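Local coordinates for organic hydroperoxide resistance protein (PDB 6D9N) that probably detoxifies organic hydroperoxides, reducing them through a pair of cysteines, as in other members of the OsmC/Ohr family, at residues Asn71-Ser76 / Ile122-Gln127. Numbering follows the deposited sequence.
Sequences NLVIKS and IEKAHQ
Val73 meets Lys124 and the backbone at Ala125 where two helices pass close together, and no hydrogen bond links them. Two residues earlier, Asn71 turns away from the other helix; its ND2 is hydrogen-bonded to Asp67 O and Thr84 OG1. Val73 itself points toward helix 115-128, and both of its methyls rest against Lys124 CB. With CG1 anti to the backbone N (chi1 168°), that methyl packs 3.8 Å from Lys124 CB and also touches CD, at 4.1 Å. The other methyl, CG2, lies against both Lys124 CB and the main chain, 4.0 Å from Ala125 N. Lys124 crosses the valine at about a right angle: the contact is made by its methylenes CB and CD, and the extended chain beyond CG leads NZ away. The small Ala125 lets the backbones come near, with 6.3 Å between Val73 CA and Ala125 CA, while its methyl packs on Phe66 and Leu70 of the long helix. Val73 also touches Leu121 and Val128, so it sits among residues from successive turns of the partner helix. Next along, Ile74 is buried against Leu121 and against Ile79, Thr81 and Thr84. At Ser76, OG bonds back to Leu72 O at 2.9 Å, from the carbonyl face opposite to that used by Ser76 N. The pair is characteristic of the OsmC/Ohr fold: the long helix 54-77 packs against helix 115-128, which lies in the connection between parallel strands 100-109 and 141-146, and the Cys65-Cys129 disulfide ties the two helical regions together.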
loop_
_atom_site.group_PDB
_atom_site.type_symbol
_atom_site.label_atom_id
_atom_site.label_comp_id
_atom_site.label_asym_id
_atom_site.label_seq_id
_atom_site.Cartn_x
_atom_site.Cartn_y
_atom_site.Cartn_z
ATOM N N ASN B 71 -4.174 -9.705 -14.909
ATOM C CA ASN B 71 -3.440 -10.292 -16.026
ATOM C C ASN B 71 -3.078 -11.738 -15.757
ATOM O O ASN B 71 -3.104 -12.558 -16.693
ATOM C CB ASN B 71 -2.266 -9.401 -16.403
ATOM C CG ASN B 71 -2.716 -8.257 -17.258
ATOM O OD1 ASN B 71 -2.652 -8.335 -18.484
ATOM N ND2 ASN B 71 -3.308 -7.253 -16.654
ATOM N N LEU B 72 -2.789 -12.104 -14.506
ATOM C CA LEU B 72 -2.549 -13.516 -14.217
ATOM C C LEU B 72 -3.797 -14.350 -14.493
ATOM O O LEU B 72 -3.724 -15.455 -15.065
ATOM C CB LEU B 72 -2.087 -13.650 -12.769
ATOM C CG LEU B 72 -1.727 -15.071 -12.361
ATOM C CD1 LEU B 72 -0.650 -15.720 -13.280
ATOM C CD2 LEU B 72 -1.264 -15.029 -10.893
ATOM N N VAL B 73 -4.952 -13.846 -14.070
ATOM C CA VAL B 73 -6.214 -14.549 -14.298
ATOM C C VAL B 73 -6.493 -14.685 -15.797
ATOM O O VAL B 73 -6.897 -15.746 -16.275
ATOM C CB VAL B 73 -7.346 -13.812 -13.554
ATOM C CG1 VAL B 73 -8.742 -14.300 -13.983
ATOM C CG2 VAL B 73 -7.174 -13.948 -12.054
ATOM N N ILE B 74 -6.298 -13.607 -16.556
ATOM C CA ILE B 74 -6.498 -13.644 -18.011
ATOM C C ILE B 74 -5.599 -14.692 -18.664
ATOM O O ILE B 74 -6.049 -15.492 -19.503
ATOM C CB ILE B 74 -6.267 -12.236 -18.594
ATOM C CG1 ILE B 74 -7.424 -11.318 -18.217
ATOM C CG2 ILE B 74 -6.085 -12.329 -20.099
ATOM C CD1 ILE B 74 -7.135 -9.830 -18.516
ATOM N N LYS B 75 -4.312 -14.713 -18.286
ATOM C CA LYS B 75 -3.396 -15.658 -18.914
ATOM C C LYS B 75 -3.727 -17.083 -18.509
ATOM O O LYS B 75 -3.642 -18.007 -19.341
ATOM C CB LYS B 75 -1.952 -15.315 -18.530
ATOM C CG LYS B 75 -1.417 -14.001 -19.130
ATOM C CD LYS B 75 -1.313 -14.034 -20.669
ATOM C CE LYS B 75 -0.845 -12.669 -21.251
ATOM N NZ LYS B 75 -1.038 -12.656 -22.749
ATOM N N SER B 76 -4.167 -17.283 -17.275
ATOM C CA SER B 76 -4.536 -18.624 -16.837
ATOM C C SER B 76 -5.735 -19.148 -17.616
ATOM O O SER B 76 -5.848 -20.360 -17.850
ATOM C CB SER B 76 -4.782 -18.629 -15.321
ATOM O OG SER B 76 -3.573 -18.317 -14.618
ATOM N N ILE B 122 -12.802 -9.977 -13.188
ATOM C CA ILE B 122 -12.488 -9.126 -12.048
ATOM C C ILE B 122 -12.874 -9.789 -10.742
ATOM O O ILE B 122 -12.245 -9.524 -9.720
ATOM C CB ILE B 122 -13.078 -7.694 -12.152
ATOM C CG1 ILE B 122 -14.626 -7.671 -12.227
ATOM C CG2 ILE B 122 -12.366 -6.888 -13.238
ATOM C CD1 ILE B 122 -15.234 -6.475 -11.506
ATOM N N GLU B 123 -13.923 -10.615 -10.729
ATOM C CA GLU B 123 -14.257 -11.364 -9.527
ATOM C C GLU B 123 -13.075 -12.240 -9.101
ATOM O O GLU B 123 -12.711 -12.271 -7.916
ATOM C CB GLU B 123 -15.531 -12.182 -9.798
ATOM C CG GLU B 123 -15.899 -13.162 -8.684
ATOM C CD GLU B 123 -17.189 -13.937 -8.961
ATOM O OE1 GLU B 123 -17.952 -14.154 -7.997
ATOM O OE2 GLU B 123 -17.451 -14.322 -10.124
ATOM N N LYS B 124 -12.452 -12.956 -10.055
ATOM C CA LYS B 124 -11.292 -13.775 -9.707
ATOM C C LYS B 124 -10.115 -12.901 -9.296
ATOM O O LYS B 124 -9.420 -13.231 -8.328
ATOM C CB LYS B 124 -10.915 -14.709 -10.878
ATOM C CG LYS B 124 -11.880 -15.869 -11.040
ATOM C CD LYS B 124 -11.563 -16.726 -12.245
ATOM C CE LYS B 124 -12.600 -17.851 -12.407
ATOM N NZ LYS B 124 -12.606 -18.507 -13.754
ATOM N N ALA B 125 -9.849 -11.825 -10.041
ATOM C CA ALA B 125 -8.727 -10.957 -9.704
ATOM C C ALA B 125 -8.847 -10.412 -8.290
ATOM O O ALA B 125 -7.843 -10.267 -7.591
ATOM C CB ALA B 125 -8.660 -9.820 -10.705
ATOM N N HIS B 126 -10.081 -10.110 -7.856
ATOM C CA HIS B 126 -10.313 -9.558 -6.531
ATOM C C HIS B 126 -10.044 -10.559 -5.418
ATOM O O HIS B 126 -9.813 -10.145 -4.276
ATOM C CB HIS B 126 -11.735 -8.975 -6.508
ATOM C CG HIS B 126 -12.064 -8.011 -5.402
ATOM N ND1 HIS B 126 -11.205 -7.042 -4.918
ATOM C CD2 HIS B 126 -13.265 -7.805 -4.794
ATOM C CE1 HIS B 126 -11.865 -6.311 -4.033
ATOM N NE2 HIS B 126 -13.108 -6.755 -3.932
ATOM N N GLN B 127 -10.017 -11.862 -5.721
ATOM C CA GLN B 127 -9.597 -12.866 -4.773
ATOM C C GLN B 127 -8.101 -13.135 -4.843
ATOM O O GLN B 127 -7.541 -13.647 -3.871
ATOM C CB GLN B 127 -10.389 -14.164 -4.992
ATOM C CG GLN B 127 -11.897 -13.991 -4.747
ATOM C CD GLN B 127 -12.253 -13.508 -3.293
ATOM O OE1 GLN B 127 -11.716 -14.018 -2.260
ATOM N NE2 GLN B 127 -13.119 -12.490 -3.217
#